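Long-range contact in uncharacterized protein (Bacteroides eggerthii, PDB 4FTD), which is of unknown function but, as a six-bladed beta-propeller joined to an immunoglobulin-like domain, may take part in carbohydrate metabolism: residues Ala196-Ser208 with Ser213-Ser225. Numbering follows the deposited sequence.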
loop_
_atom_site.group_PDB
_atom_site.type_symbol
_atom_site.label_atom_id
_atom_site.label_comp_id
_atom_site.label_asym_id
_atom_site.label_seq_id
_atom_site.Cartn_x
_atom_site.Cartn_y
_atom_site.Cartn_z
ATOM N N ALA A 196 0.448 -2.393 18.125
ATOM C CA ALA A 196 0.161 -1.522 17.003
ATOM C C ALA A 196 0.369 -0.073 17.449
ATOM O O ALA A 196 0.160 0.290 18.617
ATOM C CB ALA A 196 -1.290 -1.747 16.526
ATOM N N LEU A 197 0.703 0.744 16.469
ATOM C CA LEU A 197 0.686 2.189 16.528
ATOM C C LEU A 197 -0.592 2.668 15.813
ATOM O O LEU A 197 -0.823 2.353 14.657
ATOM C CB LEU A 197 1.893 2.747 15.803
ATOM C CG LEU A 197 3.223 2.837 16.474
ATOM C CD1 LEU A 197 4.319 3.237 15.449
ATOM C CD2 LEU A 197 3.142 3.847 17.610
ATOM N N ILE A 198 -1.448 3.377 16.524
ATOM C CA ILE A 198 -2.738 3.824 16.008
ATOM C C ILE A 198 -3.043 5.168 16.650
ATOM O O ILE A 198 -3.013 5.280 17.872
ATOM C CB ILE A 198 -3.863 2.849 16.342
ATOM C CG1 ILE A 198 -3.497 1.445 15.811
ATOM C CG2 ILE A 198 -5.166 3.311 15.686
ATOM C CD1 ILE A 198 -4.579 0.427 15.911
ATOM N N ASN A 199 -3.330 6.175 15.821
ATOM C CA ASN A 199 -3.711 7.519 16.280
ATOM C C ASN A 199 -2.654 8.149 17.143
ATOM O O ASN A 199 -2.946 8.920 18.026
ATOM C CB ASN A 199 -5.088 7.490 17.024
ATOM C CG ASN A 199 -6.232 6.968 16.155
ATOM O OD1 ASN A 199 -6.312 7.293 14.973
ATOM N ND2 ASN A 199 -7.127 6.166 16.740
ATOM N N GLY A 200 -1.396 7.813 16.915
ATOM C CA GLY A 200 -0.332 8.306 17.780
ATOM C C GLY A 200 -0.185 7.591 19.135
ATOM O O GLY A 200 0.618 8.017 19.949
ATOM N N HIS A 201 -0.983 6.550 19.381
ATOM C CA HIS A 201 -0.925 5.781 20.617
ATOM C C HIS A 201 -0.296 4.425 20.361
ATOM O O HIS A 201 -0.349 3.915 19.253
ATOM C CB HIS A 201 -2.347 5.531 21.133
ATOM C CG HIS A 201 -3.196 6.756 21.144
ATOM N ND1 HIS A 201 -2.808 7.924 21.769
ATOM C CD2 HIS A 201 -4.390 7.013 20.574
ATOM C CE1 HIS A 201 -3.735 8.846 21.584
ATOM N NE2 HIS A 201 -4.717 8.312 20.881
ATOM N N VAL A 202 0.240 3.820 21.414
ATOM C CA VAL A 202 0.739 2.466 21.350
ATOM C C VAL A 202 -0.224 1.525 22.086
ATOM O O VAL A 202 -0.731 1.836 23.180
ATOM C CB VAL A 202 2.137 2.348 21.954
ATOM C CG1 VAL A 202 2.614 0.898 21.869
ATOM C CG2 VAL A 202 3.067 3.318 21.240
ATOM N N TYR A 203 -0.492 0.397 21.440
ATOM C CA TYR A 203 -1.213 -0.699 22.036
ATOM C C TYR A 203 -0.329 -1.925 22.032
ATOM O O TYR A 203 0.274 -2.212 21.009
ATOM C CB TYR A 203 -2.419 -1.051 21.193
ATOM C CG TYR A 203 -3.505 0.006 21.173
ATOM C CD1 TYR A 203 -3.408 1.125 20.319
ATOM C CD2 TYR A 203 -4.586 -0.086 22.005
ATOM C CE1 TYR A 203 -4.403 2.118 20.330
ATOM C CE2 TYR A 203 -5.577 0.866 21.987
ATOM C CZ TYR A 203 -5.482 1.958 21.142
ATOM O OH TYR A 203 -6.427 2.955 21.174
ATOM N N LEU A 204 -0.290 -2.663 23.139
ATOM C CA LEU A 204 0.331 -3.975 23.173
ATOM C C LEU A 204 -0.631 -4.977 23.802
ATOM O O LEU A 204 -1.408 -4.633 24.659
ATOM C CB LEU A 204 1.635 -3.969 23.970
ATOM C CG LEU A 204 2.859 -3.129 23.561
ATOM C CD1 LEU A 204 4.007 -3.440 24.485
ATOM C CD2 LEU A 204 3.258 -3.377 22.124
ATOM N N SER A 205 -0.492 -6.258 23.430
ATOM C CA SER A 205 -1.262 -7.309 24.029
ATOM C C SER A 205 -0.350 -8.465 24.456
ATOM O O SER A 205 0.637 -8.757 23.762
ATOM C CB SER A 205 -2.342 -7.791 23.079
ATOM O OG SER A 205 -1.845 -8.071 21.750
ATOM N N SER A 206 -0.723 -9.134 25.546
ATOM C CA SER A 206 0.004 -10.290 26.029
ATOM C C SER A 206 -0.324 -11.521 25.164
ATOM O O SER A 206 -1.189 -11.442 24.258
ATOM C CB SER A 206 -0.336 -10.553 27.512
ATOM O OG SER A 206 -1.623 -11.084 27.716
ATOM N N LEU A 207 0.371 -12.608 25.442
ATOM C CA LEU A 207 0.089 -13.932 24.917
ATOM C C LEU A 207 -0.487 -14.721 26.105
ATOM O O LEU A 207 0.189 -14.885 27.127
ATOM C CB LEU A 207 1.311 -14.661 24.321
ATOM C CG LEU A 207 0.899 -16.091 23.861
ATOM C CD1 LEU A 207 0.479 -15.957 22.452
ATOM C CD2 LEU A 207 2.042 -17.070 23.956
ATOM N N SER A 208 -1.759 -15.140 25.969
ATOM C CA SER A 208 -2.439 -15.947 26.953
ATOM C C SER A 208 -2.316 -17.411 26.533
ATOM O O SER A 208 -2.946 -17.819 25.553
ATOM C CB SER A 208 -3.954 -15.577 27.017
ATOM O OG SER A 208 -4.694 -16.475 27.849
ATOM N N SER A 213 -4.507 -17.944 31.928
ATOM C CA SER A 213 -3.410 -16.998 31.658
ATOM C C SER A 213 -3.975 -15.584 31.320
ATOM O O SER A 213 -4.746 -15.470 30.377
ATOM C CB SER A 213 -2.608 -17.546 30.491
ATOM O OG SER A 213 -1.532 -16.702 30.187
ATOM N N PRO A 214 -3.558 -14.527 32.051
ATOM C CA PRO A 214 -4.082 -13.190 31.750
ATOM C C PRO A 214 -3.881 -12.768 30.283
ATOM O O PRO A 214 -2.793 -12.921 29.721
ATOM C CB PRO A 214 -3.301 -12.277 32.685
ATOM C CG PRO A 214 -2.887 -13.160 33.836
ATOM C CD PRO A 214 -2.602 -14.485 33.184
ATOM N N PHE A 215 -4.964 -12.315 29.670
ATOM C CA PHE A 215 -4.947 -11.775 28.343
ATOM C C PHE A 215 -5.151 -10.272 28.433
ATOM O O PHE A 215 -6.256 -9.810 28.515
ATOM C CB PHE A 215 -5.976 -12.498 27.471
ATOM C CG PHE A 215 -5.891 -12.167 25.991
ATOM C CD1 PHE A 215 -4.667 -12.064 25.324
ATOM C CD2 PHE A 215 -7.065 -12.148 25.218
ATOM C CE1 PHE A 215 -4.596 -11.797 23.967
ATOM C CE2 PHE A 215 -6.996 -11.899 23.846
ATOM C CZ PHE A 215 -5.771 -11.743 23.221
ATOM N N LYS A 216 -4.036 -9.549 28.450
ATOM C CA LYS A 216 -4.013 -8.148 28.802
ATOM C C LYS A 216 -3.716 -7.303 27.605
ATOM O O LYS A 216 -3.020 -7.764 26.688
ATOM C CB LYS A 216 -2.996 -7.934 29.925
ATOM C CG LYS A 216 -3.328 -8.739 31.180
ATOM C CD LYS A 216 -2.305 -8.579 32.284
ATOM C CE LYS A 216 -2.455 -7.237 32.940
ATOM N NZ LYS A 216 -1.375 -7.059 33.922
ATOM N N ILE A 217 -4.312 -6.116 27.587
ATOM C CA ILE A 217 -4.099 -5.093 26.570
ATOM C C ILE A 217 -3.689 -3.822 27.313
ATOM O O ILE A 217 -4.329 -3.413 28.305
ATOM C CB ILE A 217 -5.333 -4.811 25.714
ATOM C CG1 ILE A 217 -5.894 -6.140 25.133
ATOM C CG2 ILE A 217 -5.047 -3.812 24.614
ATOM C CD1 ILE A 217 -7.199 -5.991 24.377
ATOM N N TYR A 218 -2.603 -3.258 26.825
ATOM C CA TYR A 218 -2.000 -2.079 27.359
ATOM C C TYR A 218 -2.010 -0.933 26.336
ATOM O O TYR A 218 -1.929 -1.169 25.117
ATOM C CB TYR A 218 -0.559 -2.387 27.698
ATOM C CG TYR A 218 -0.377 -3.504 28.720
ATOM C CD1 TYR A 218 -0.288 -4.827 28.315
ATOM C CD2 TYR A 218 -0.291 -3.216 30.095
ATOM C CE1 TYR A 218 -0.057 -5.858 29.232
ATOM C CE2 TYR A 218 -0.082 -4.232 31.027
ATOM C CZ TYR A 218 0.024 -5.552 30.591
ATOM O OH TYR A 218 0.280 -6.541 31.478
ATOM N N TYR A 219 -2.005 0.300 26.876
ATOM C CA TYR A 219 -2.120 1.518 26.109
ATOM C C TYR A 219 -1.144 2.583 26.595
ATOM O O TYR A 219 -1.018 2.806 27.816
ATOM C CB TYR A 219 -3.564 2.042 26.280
ATOM C CG TYR A 219 -3.885 3.408 25.658
ATOM C CD1 TYR A 219 -4.317 3.516 24.340
ATOM C CD2 TYR A 219 -3.876 4.563 26.425
ATOM C CE1 TYR A 219 -4.654 4.742 23.794
ATOM C CE2 TYR A 219 -4.199 5.790 25.872
ATOM C CZ TYR A 219 -4.587 5.868 24.552
ATOM O OH TYR A 219 -4.923 7.071 23.977
ATOM N N TRP A 220 -0.489 3.253 25.644
ATOM C CA TRP A 220 0.354 4.401 25.902
ATOM C C TRP A 220 -0.202 5.565 25.111
ATOM O O TRP A 220 -0.287 5.499 23.866
ATOM C CB TRP A 220 1.793 4.145 25.413
ATOM C CG TRP A 220 2.568 3.258 26.307
ATOM C CD1 TRP A 220 3.526 3.636 27.215
ATOM C CD2 TRP A 220 2.504 1.839 26.353
ATOM N NE1 TRP A 220 4.017 2.537 27.867
ATOM C CE2 TRP A 220 3.422 1.413 27.339
ATOM C CE3 TRP A 220 1.730 0.875 25.682
ATOM C CZ2 TRP A 220 3.602 0.071 27.652
ATOM C CZ3 TRP A 220 1.928 -0.459 25.993
ATOM C CH2 TRP A 220 2.846 -0.846 26.964
ATOM N N GLU A 221 -0.585 6.616 25.811
ATOM C CA GLU A 221 -1.136 7.818 25.172
ATOM C C GLU A 221 -0.113 8.445 24.237
ATOM O O GLU A 221 -0.412 8.795 23.097
ATOM C CB GLU A 221 -1.536 8.828 26.269
ATOM C CG GLU A 221 -2.130 10.148 25.791
ATOM C CD GLU A 221 -3.560 10.049 25.282
ATOM O OE1 GLU A 221 -4.360 9.206 25.779
ATOM O OE2 GLU A 221 -3.900 10.853 24.386
ATOM N N THR A 222 1.100 8.587 24.754
ATOM C CA THR A 222 2.239 9.097 24.026
ATOM C C THR A 222 3.438 8.177 24.330
ATOM O O THR A 222 3.410 7.430 25.305
ATOM C CB THR A 222 2.652 10.521 24.520
ATOM O OG1 THR A 222 3.346 10.408 25.769
ATOM C CG2 THR A 222 1.456 11.476 24.689
ATOM N N PRO A 223 4.531 8.300 23.564
ATOM C CA PRO A 223 5.729 7.483 23.787
ATOM C C PRO A 223 6.367 7.557 25.152
ATOM O O PRO A 223 7.012 6.602 25.560
ATOM C CB PRO A 223 6.709 8.039 22.757
ATOM C CG PRO A 223 5.820 8.439 21.613
ATOM C CD PRO A 223 4.622 9.044 22.287
ATOM N N THR A 224 6.198 8.677 25.852
ATOM C CA THR A 224 6.804 8.876 27.170
ATOM C C THR A 224 5.784 8.658 28.305
ATOM O O THR A 224 6.110 8.857 29.455
ATOM C CB THR A 224 7.461 10.287 27.258
ATOM O OG1 THR A 224 6.498 11.275 26.917
ATOM C CG2 THR A 224 8.646 10.433 26.285
ATOM N N SER A 225 4.572 8.192 27.992
ATOM C CA SER A 225 3.496 8.027 29.011
ATOM C C SER A 225 3.728 6.794 29.874
ATOM O O SER A 225 4.410 5.882 29.463
ATOM C CB SER A 225 2.138 7.841 28.308
ATOM O OG SER A 225 1.838 8.967 27.511
#
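His201 and Tyr219 meet in an aromatic cluster with Tyr203, where strands 201-207 and 215-220 pair. The hydroxyl of Tyr219 sits over the centre of the His201 imidazole, 3.1 Å above its plane. The carbonyl oxygen of Asn199 covers the opposite face. In the ring plane, His201 ND1 donates to Glu221 O at 2.9 Å, on a lone pair of that carbonyl. This bond fixes the rotation of the imidazole. With an alanine here, Glu221 O would probably lose its side-chain donor, and a gap would open beneath the Tyr219 hydroxyl. Tyr219 OH donates to Glu221 OE1 at 2.8 Å, meeting it from above the carboxylate plane. Tyr219 CG lies anti to the backbone N (chi1 174°), which swings the ring across toward strand 201-207. There its edge, through CD1, points into the face of Tyr203 in a T-shaped pair with planes at 70°. The Tyr203 hydroxyl bonds onward to His279 O.

On the face of Val202, Leu204 and Trp220 the contact is mainly by apolar packing. Trp220 lays CZ3 against Leu204 CG at 3.7 Å, and its CB packs on Val202 CB. Its indole NE1 reaches Asp181 O.

Between the faces, Val202 with Trp220 and Leu204 with Tyr218 are hydrogen-bonded antiparallel pairs. Near the hairpin loop, serines take over. Ser206 OG, turned between its own N and carbonyl carbon (chi1 73°), accepts from Lys216 N and donates to Pro214 O, each at 3.0 Å. Ser208 OG donates to Ser213 O at 2.7 Å. Phe215 brings its ring edge to Ser206 O, with CE1 at 3.4 Å.

The two strands form the central antiparallel hairpin of a four-stranded sheet, one blade of the six-bladed beta-propeller.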